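Side-chain contacts in MAR1 Ribonuclease (Caenorhabditis elegans, PDB 2B34), which is probably a hydrolase of the isochorismatase family, with a proposed ribonuclease activity: residues 150-153 and 157-160; 104-109 and 113-118; 42-47 and 73-78; 56-59 and 65-68. One frame throughout, in Å; residues are numbered along the deposited sequence.

Contact 1 of 4, residues 150-153 and 157-160; sequences QMEQ and ILTT
A chi1 of 90° in Glu152, some 30° past the usual staggered value, and a CG in Leu158 that stands beside its own backbone N (chi1 -55°) bring these two side chains together between helix and strand. Beyond CG the Glu152 chain runs extended, and it crosses Leu158 at about a right angle. The evidence is the double approach to a single methyl: Leu158 CD1 lies 3.7 Å from Glu152 CB and 3.7 Å from Glu152 OE1, so the methyl lies against the flank of the glutamate, touched near its root and at its end. The carboxylate rests against this methyl by van der Waals contact alone. The other branch faces the preceding helix residue, where Leu158 CD2 is 4.2 Å from Met151 CB. Met151 then carries its thioether away from the strand to pack on Val115 and Leu116 of helix 114-124.

Leu158 also faces a neighbouring copy of the protein: Phe146 of the second subunit packs on it, and its backbone N is hydrogen-bonded to Gln153 OE1 of that subunit. Close in the chain, the two segments come within 6.1 Å between Glu152 CA and Ile157 CA, which marks a short connection. Helix 141-154 thus turns directly into strand 157-159, the outermost strand on this side of the chain's parallel sheet, and completes the beta-alpha-beta unit begun by strand 128-137.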
# COMPACT_ATOMS: atom_id res chain seq x y z
N GLN A 150 9.66 0.98 -0.49
CA GLN A 150 10.51 1.98 -1.15
C GLN A 150 10.72 1.64 -2.62
O GLN A 150 10.74 2.53 -3.47
CB GLN A 150 11.87 2.08 -0.45
CG GLN A 150 11.80 2.53 0.99
CD GLN A 150 13.11 2.35 1.73
OE1 GLN A 150 14.04 3.14 1.58
NE2 GLN A 150 13.19 1.30 2.55
N MET A 151 10.88 0.35 -2.91
CA MET A 151 11.04 -0.11 -4.28
C MET A 151 9.82 0.24 -5.13
O MET A 151 9.96 0.77 -6.23
CB MET A 151 11.31 -1.62 -4.33
CG MET A 151 12.68 -2.02 -3.82
SD MET A 151 12.77 -3.80 -3.56
CE MET A 151 14.08 -3.92 -2.36
N GLU A 152 8.62 -0.05 -4.62
CA GLU A 152 7.40 0.23 -5.37
C GLU A 152 7.07 1.72 -5.45
O GLU A 152 6.48 2.16 -6.44
CB GLU A 152 6.21 -0.59 -4.84
CG GLU A 152 5.39 0.07 -3.75
CD GLU A 152 4.24 -0.81 -3.29
OE1 GLU A 152 3.59 -1.45 -4.15
OE2 GLU A 152 3.98 -0.85 -2.07
N GLN A 153 7.45 2.49 -4.43
CA GLN A 153 7.33 3.96 -4.47
C GLN A 153 8.12 4.53 -5.65
O GLN A 153 7.68 5.46 -6.32
CB GLN A 153 7.81 4.60 -3.16
CG GLN A 153 6.83 4.49 -1.98
CD GLN A 153 7.34 5.20 -0.72
OE1 GLN A 153 8.13 4.64 0.06
NE2 GLN A 153 6.89 6.42 -0.51
N ILE A 157 8.44 -3.10 -9.82
CA ILE A 157 7.32 -4.03 -9.74
C ILE A 157 7.63 -5.11 -8.71
O ILE A 157 8.68 -5.76 -8.78
CB ILE A 157 6.96 -4.63 -11.13
CG1 ILE A 157 6.60 -3.51 -12.11
CG2 ILE A 157 5.80 -5.63 -11.01
CD1 ILE A 157 6.42 -3.97 -13.55
N LEU A 158 6.72 -5.28 -7.76
CA LEU A 158 6.84 -6.31 -6.74
C LEU A 158 6.12 -7.56 -7.20
O LEU A 158 4.90 -7.67 -7.12
CB LEU A 158 6.28 -5.82 -5.40
CG LEU A 158 6.84 -4.51 -4.82
CD1 LEU A 158 6.06 -4.10 -3.57
CD2 LEU A 158 8.34 -4.62 -4.52
N THR A 159 6.90 -8.51 -7.71
CA THR A 159 6.37 -9.72 -8.31
C THR A 159 6.81 -10.96 -7.54
O THR A 159 7.59 -10.87 -6.59
CB THR A 159 6.75 -9.82 -9.81
OG1 THR A 159 6.10 -10.95 -10.40
CG2 THR A 159 8.26 -9.94 -10.00
N THR A 160 6.31 -12.13 -7.94
CA THR A 160 6.71 -13.39 -7.34
C THR A 160 7.34 -14.31 -8.38
O THR A 160 7.16 -14.11 -9.59
CB THR A 160 5.54 -14.11 -6.64
OG1 THR A 160 4.47 -14.31 -7.58
CG2 THR A 160 5.04 -13.30 -5.46

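Contact 2 of 4, residues 104-109 and 113-118; sequences VILVGI and VCVLQT
Leu106 and Val115 lie side by side, pointing opposite ways, and the closest point between their side chains is Leu106 CD2 to Val115 CG1 at 3.6 Å. The same Leu106 methyl also lies 3.6 Å from Val115 O, so it covers the helix backbone as well as the valine. Thr118 CG2, one turn on, borders it more loosely. The valine's second branch reaches the strand backbone at Gly108: Val115 CG2 approaches Gly108 O to 3.5 Å. Beside it, Cys114 CB sits 3.5 Å from Ile109 O. Gly108 has backbone angles at which a CB would be jammed against the carbonyl of Val107, which is reason enough for glycine.

This is the strand-to-helix half of a beta-alpha-beta unit, strand 103-109, helix 114-124 and strand 128-137; the short segments run at 142° with axes 8.4 Å apart. In cysteine hydrolases of the isochorismatase family the nucleophile lies at the start of the corresponding helix, but Cys114 is here joined to Cys20 in a disulfide.

Behind this first layer, Cys114 O is gripped twice from opposite faces of its plane. Thr118 N reaches Cys114 O at 2.8 Å, while Thr118 OG1 donates to Cys114 O at 2.7 Å, from 39° out of the carbonyl plane. Chi1 of -60° sets OG1 beside the backbone N and CG2 opposite it, turned to Leu106. Further out, Thr118 OG1 is bonded to Met89 N.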
# COMPACT_ATOMS: atom_id res chain seq x y z
N VAL A 104 14.89 -5.81 -15.90
CA VAL A 104 15.74 -6.58 -15.01
C VAL A 104 14.90 -7.29 -13.95
O VAL A 104 14.10 -6.68 -13.24
CB VAL A 104 16.85 -5.72 -14.34
CG1 VAL A 104 17.59 -6.52 -13.26
CG2 VAL A 104 17.85 -5.23 -15.37
N ILE A 105 15.08 -8.60 -13.88
CA ILE A 105 14.49 -9.43 -12.84
C ILE A 105 15.53 -9.53 -11.73
O ILE A 105 16.68 -9.90 -11.98
CB ILE A 105 14.10 -10.82 -13.38
CG1 ILE A 105 13.20 -10.67 -14.62
CG2 ILE A 105 13.44 -11.67 -12.29
CD1 ILE A 105 13.05 -11.93 -15.46
N LEU A 106 15.14 -9.17 -10.51
CA LEU A 106 16.09 -9.04 -9.42
C LEU A 106 15.80 -9.98 -8.25
O LEU A 106 14.70 -9.98 -7.70
CB LEU A 106 16.15 -7.57 -8.94
CG LEU A 106 17.18 -7.09 -7.91
CD1 LEU A 106 18.61 -7.53 -8.21
CD2 LEU A 106 17.12 -5.57 -7.82
N VAL A 107 16.80 -10.79 -7.91
CA VAL A 107 16.77 -11.63 -6.72
C VAL A 107 18.00 -11.33 -5.86
O VAL A 107 18.98 -10.77 -6.34
CB VAL A 107 16.70 -13.15 -7.05
CG1 VAL A 107 15.48 -13.47 -7.91
CG2 VAL A 107 17.99 -13.65 -7.74
N GLY A 108 17.94 -11.70 -4.58
CA GLY A 108 19.11 -11.55 -3.73
C GLY A 108 18.90 -10.77 -2.47
O GLY A 108 17.75 -10.52 -2.06
N ILE A 109 20.00 -10.36 -1.84
CA ILE A 109 19.93 -9.95 -0.44
C ILE A 109 20.53 -8.62 -0.03
O ILE A 109 21.31 -8.02 -0.77
CB ILE A 109 20.44 -11.04 0.54
CG1 ILE A 109 21.78 -11.59 0.07
CG2 ILE A 109 19.36 -12.11 0.74
CD1 ILE A 109 22.46 -12.44 1.09
N VAL A 113 19.34 -2.75 1.02
CA VAL A 113 20.68 -2.24 0.71
C VAL A 113 21.06 -2.51 -0.76
O VAL A 113 20.74 -1.69 -1.61
CB VAL A 113 21.76 -2.71 1.73
CG1 VAL A 113 23.05 -1.94 1.55
CG2 VAL A 113 21.26 -2.54 3.16
N CYS A 114 21.71 -3.64 -1.07
CA CYS A 114 22.07 -3.99 -2.47
C CYS A 114 20.88 -3.94 -3.40
O CYS A 114 20.94 -3.31 -4.45
CB CYS A 114 22.73 -5.38 -2.60
SG CYS A 114 23.03 -5.96 -4.36
N VAL A 115 19.80 -4.62 -3.01
CA VAL A 115 18.64 -4.79 -3.88
C VAL A 115 17.96 -3.45 -4.11
O VAL A 115 17.60 -3.13 -5.24
CB VAL A 115 17.64 -5.85 -3.32
CG1 VAL A 115 16.46 -6.03 -4.26
CG2 VAL A 115 18.34 -7.19 -3.10
N LEU A 116 17.80 -2.67 -3.04
CA LEU A 116 17.21 -1.34 -3.12
C LEU A 116 18.08 -0.38 -3.93
O LEU A 116 17.57 0.30 -4.83
CB LEU A 116 16.92 -0.76 -1.73
CG LEU A 116 16.26 0.62 -1.66
CD1 LEU A 116 14.93 0.64 -2.42
CD2 LEU A 116 16.07 1.07 -0.21
N GLN A 117 19.37 -0.31 -3.61
CA GLN A 117 20.30 0.56 -4.34
C GLN A 117 20.43 0.17 -5.81
O GLN A 117 20.47 1.04 -6.68
CB GLN A 117 21.68 0.59 -3.67
CG GLN A 117 21.72 1.21 -2.26
CD GLN A 117 21.11 2.60 -2.19
OE1 GLN A 117 21.27 3.42 -3.10
NE2 GLN A 117 20.40 2.88 -1.10
N THR A 118 20.49 -1.13 -6.07
CA THR A 118 20.49 -1.63 -7.46
C THR A 118 19.21 -1.19 -8.17
O THR A 118 19.27 -0.65 -9.27
CB THR A 118 20.65 -3.17 -7.52
OG1 THR A 118 21.88 -3.55 -6.92
CG2 THR A 118 20.63 -3.67 -8.96

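Contact 3 of 4, residues 42-47 and 73-78; sequences RLIDAA and EGLAEN
Ile44 uses both branches against the turn at Gly74 and Leu75. Its CG2 stands opposite the backbone N, since chi1 of -78° gives CG1 the place beside that N; the methyl so placed lies 3.3 Å from Gly74 C. It also faces Leu75, whose chi1 of -71° swings the chain round while CD1 runs on extended, leaving CD2 3.9 Å from Ile44 CG2, although Leu75 sets out pointing away from the helix. The two side chains cross at a slant, and Ile44 CD1 completes the cover at 4.1 Å from Leu75 CD2.

With an alanine in place of Ile44, CG2 and CD1 are gone, which would probably open a gap beside the Gly74 peptide and leave Leu75 CD2 less covered on one side.

Asp45 lies beside the same glycine, its OD1 3.8 Å from Gly74 CA, so a CB on Gly74 would clash with it. That oxygen is salt-bridged to Arg41 and Arg48, and Arg48 also bonds Gly74 O. Water 1 joins the backbones, donating to Ile44 O (2.9 Å) and accepting from Ala76 N (3.1 Å). Helix 33-49 thus meets Gly74 and Leu75 by van der Waals packing, while the polar links run through a water and Arg48.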
# COMPACT_ATOMS: atom_id res chain seq x y z
N ARG A 42 15.19 -21.35 -8.73
CA ARG A 42 14.11 -21.48 -9.72
C ARG A 42 14.24 -20.47 -10.85
O ARG A 42 14.04 -20.81 -12.02
CB ARG A 42 12.74 -21.36 -9.06
CG ARG A 42 12.37 -22.54 -8.20
CD ARG A 42 11.09 -22.29 -7.41
NE ARG A 42 10.73 -23.45 -6.60
CZ ARG A 42 9.48 -23.80 -6.30
NH1 ARG A 42 8.45 -23.09 -6.76
NH2 ARG A 42 9.25 -24.87 -5.56
N LEU A 43 14.55 -19.22 -10.50
CA LEU A 43 14.72 -18.16 -11.48
C LEU A 43 15.98 -18.34 -12.32
O LEU A 43 15.96 -18.10 -13.53
CB LEU A 43 14.71 -16.78 -10.81
CG LEU A 43 13.27 -16.30 -10.63
CD1 LEU A 43 13.04 -15.80 -9.24
CD2 LEU A 43 12.88 -15.28 -11.70
N ILE A 44 17.07 -18.75 -11.67
CA ILE A 44 18.32 -19.09 -12.35
C ILE A 44 18.11 -20.21 -13.38
O ILE A 44 18.58 -20.10 -14.51
CB ILE A 44 19.43 -19.44 -11.34
CG1 ILE A 44 20.01 -18.16 -10.73
CG2 ILE A 44 20.54 -20.25 -12.00
CD1 ILE A 44 20.77 -18.37 -9.43
N ASP A 45 17.39 -21.26 -12.98
CA ASP A 45 17.03 -22.37 -13.88
C ASP A 45 16.16 -21.88 -15.03
O ASP A 45 16.38 -22.26 -16.19
CB ASP A 45 16.29 -23.47 -13.13
CG ASP A 45 17.18 -24.27 -12.19
OD1 ASP A 45 18.42 -24.27 -12.35
OD2 ASP A 45 16.61 -24.92 -11.28
N ALA A 46 15.17 -21.05 -14.71
CA ALA A 46 14.28 -20.48 -15.72
C ALA A 46 15.04 -19.63 -16.72
O ALA A 46 14.77 -19.70 -17.92
CB ALA A 46 13.18 -19.67 -15.07
N ALA A 47 15.99 -18.83 -16.24
CA ALA A 47 16.82 -17.99 -17.11
C ALA A 47 17.69 -18.81 -18.06
O ALA A 47 17.82 -18.48 -19.24
CB ALA A 47 17.66 -17.02 -16.29
N GLU A 73 25.49 -23.90 -9.47
CA GLU A 73 25.21 -25.14 -10.20
C GLU A 73 24.20 -24.95 -11.33
O GLU A 73 24.27 -25.63 -12.35
CB GLU A 73 24.67 -26.21 -9.24
CG GLU A 73 25.70 -26.84 -8.32
CD GLU A 73 25.09 -27.92 -7.43
OE1 GLU A 73 24.58 -28.93 -7.96
OE2 GLU A 73 25.12 -27.74 -6.19
N GLY A 74 23.25 -24.04 -11.13
CA GLY A 74 22.20 -23.80 -12.11
C GLY A 74 22.49 -22.72 -13.14
O GLY A 74 21.78 -22.61 -14.14
N LEU A 75 23.52 -21.92 -12.90
CA LEU A 75 23.84 -20.78 -13.76
C LEU A 75 24.06 -21.19 -15.21
O LEU A 75 24.71 -22.20 -15.48
CB LEU A 75 25.06 -20.02 -13.25
CG LEU A 75 24.94 -19.20 -11.96
CD1 LEU A 75 26.28 -18.58 -11.64
CD2 LEU A 75 23.85 -18.12 -12.07
N ALA A 76 23.51 -20.39 -16.12
CA ALA A 76 23.74 -20.56 -17.55
C ALA A 76 25.24 -20.52 -17.86
O ALA A 76 26.01 -19.89 -17.13
CB ALA A 76 23.00 -19.48 -18.34
N GLU A 77 25.62 -21.19 -18.94
CA GLU A 77 27.01 -21.52 -19.24
C GLU A 77 28.07 -20.40 -19.19
O GLU A 77 29.17 -20.61 -18.68
CB GLU A 77 27.10 -22.26 -20.58
CG GLU A 77 28.44 -22.93 -20.82
CD GLU A 77 28.32 -24.15 -21.71
OE1 GLU A 77 27.63 -24.07 -22.75
OE2 GLU A 77 28.92 -25.18 -21.36
N ASN A 78 27.75 -19.22 -19.73
CA ASN A 78 28.73 -18.14 -19.79
C ASN A 78 28.39 -16.96 -18.86
O ASN A 78 28.58 -15.80 -19.23
CB ASN A 78 28.90 -17.65 -21.24
CG ASN A 78 29.48 -18.71 -22.16
OD1 ASN A 78 30.60 -19.18 -21.95
ND2 ASN A 78 28.73 -19.08 -23.20
O HOH W 1 21.03 -18.67 -15.26

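Contact 4 of 4, residues 56-59 and 65-68; sequences VTEQ and GHTV
Three hydrogen bonds from two consecutive loop residues converge on the carboxylate of one buried strand residue, Glu58. OE1 takes a nearly straight bond from His66 ND1 (3.0 Å, 171°); the oxygen lies close to the ring plane and is met on its syn side but tilted out of the carboxylate plane, with carboxylate and ring planes 43° apart. OE2 takes two bonds from Thr67. The hydroxyl OG1 donates at 2.7 Å to the anti lone pair, whereas backbone N, at 2.8 Å, comes from well above the carboxylate plane. With both oxygens held, the carboxylate is fixed in rotation, and its extended chain, CG opposite the carbonyl carbon (chi1 -55°), crosses Thr67 at about a right angle.

A glutamine here keeps the length but gives up one acceptor, and would probably leave His66 ND1 or the two Thr67 donors without a mate.

Thr67 OG1 also accepts from water 2 (3.0 Å), which donates at 2.8 Å to Thr57 O as well and so makes a second bridge between strand and loop. Val56 CG1 meets the same hydroxyl, Thr67 OG1, tip to tip at 3.4 Å, a plain van der Waals approach.

Strand 54-59 belongs to the parallel sheet, and the loop between helices 61-64 and 69-74 folds back on it. The arrangement is a His-carboxylate hydrogen bond extended by a threonine, by which a strand side chain holds a returning loop.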
# COMPACT_ATOMS: atom_id res chain seq x y z
N VAL A 56 25.64 -12.09 -12.00
CA VAL A 56 25.80 -12.35 -10.58
C VAL A 56 26.84 -11.39 -9.99
O VAL A 56 27.92 -11.21 -10.57
CB VAL A 56 26.24 -13.82 -10.30
CG1 VAL A 56 26.27 -14.12 -8.80
CG2 VAL A 56 25.32 -14.81 -11.01
N THR A 57 26.51 -10.77 -8.86
CA THR A 57 27.50 -9.99 -8.11
C THR A 57 27.78 -10.63 -6.76
O THR A 57 26.92 -11.29 -6.17
CB THR A 57 27.07 -8.52 -7.87
OG1 THR A 57 25.84 -8.47 -7.14
CG2 THR A 57 26.94 -7.76 -9.20
N GLU A 58 29.01 -10.43 -6.28
CA GLU A 58 29.40 -10.84 -4.93
C GLU A 58 30.01 -9.64 -4.20
O GLU A 58 30.94 -9.01 -4.70
CB GLU A 58 30.38 -12.01 -4.98
CG GLU A 58 29.86 -13.22 -5.76
CD GLU A 58 30.83 -14.38 -5.81
OE1 GLU A 58 32.04 -14.16 -5.63
OE2 GLU A 58 30.37 -15.52 -6.03
N GLN A 59 29.46 -9.33 -3.03
CA GLN A 59 29.95 -8.24 -2.19
C GLN A 59 31.16 -8.71 -1.39
O GLN A 59 31.07 -9.72 -0.69
CB GLN A 59 28.85 -7.75 -1.24
CG GLN A 59 29.30 -6.71 -0.19
CD GLN A 59 29.41 -5.29 -0.73
OE1 GLN A 59 30.00 -4.42 -0.08
NE2 GLN A 59 28.84 -5.05 -1.90
N GLY A 65 32.65 -14.47 1.48
CA GLY A 65 32.65 -15.71 0.71
C GLY A 65 31.96 -15.54 -0.63
O GLY A 65 31.66 -14.42 -1.05
N HIS A 66 31.70 -16.66 -1.30
CA HIS A 66 31.19 -16.65 -2.66
C HIS A 66 29.72 -17.07 -2.77
O HIS A 66 29.14 -17.56 -1.80
CB HIS A 66 32.07 -17.53 -3.55
CG HIS A 66 33.51 -17.10 -3.59
ND1 HIS A 66 33.93 -15.99 -4.29
CD2 HIS A 66 34.61 -17.61 -2.99
CE1 HIS A 66 35.23 -15.84 -4.13
NE2 HIS A 66 35.67 -16.81 -3.35
N THR A 67 29.13 -16.86 -3.95
CA THR A 67 27.76 -17.30 -4.24
C THR A 67 27.53 -18.75 -3.79
O THR A 67 28.35 -19.63 -4.07
CB THR A 67 27.44 -17.15 -5.76
OG1 THR A 67 27.67 -15.80 -6.18
CG2 THR A 67 25.99 -17.53 -6.07
N VAL A 68 26.42 -18.96 -3.08
CA VAL A 68 25.99 -20.28 -2.61
C VAL A 68 26.07 -21.33 -3.73
O VAL A 68 25.50 -21.13 -4.81
CB VAL A 68 24.56 -20.21 -2.00
CG1 VAL A 68 23.97 -21.59 -1.75
CG2 VAL A 68 24.56 -19.37 -0.72
O HOH W 2 25.62 -13.75 -5.57

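Contacts 1, 2 and 4 all reach the same parallel sheet, and contacts 1 and 4 lie on opposite sides of the chain's centre, their own centres 23 Å apart. The touches run in series, 1 to 2 to 3 to 4. Contact 2 meets contact 1, 11 Å away between centres, where Met151 CE packs on Val115 CG1 at 3.7 Å, and contact 3 where Leu43 CD1 meets Val107 CG1 at 3.6 Å. Contact 3 joins contact 4 through Leu75 CD2 and Val56 CG2, 3.8 Å apart. Contacts 2 and 4, about 5 Å apart at nearest atoms, converge on Asp21: Cys114 packs on it and Thr57 OG1 bonds it, next to the Cys20-Cys114 disulfide.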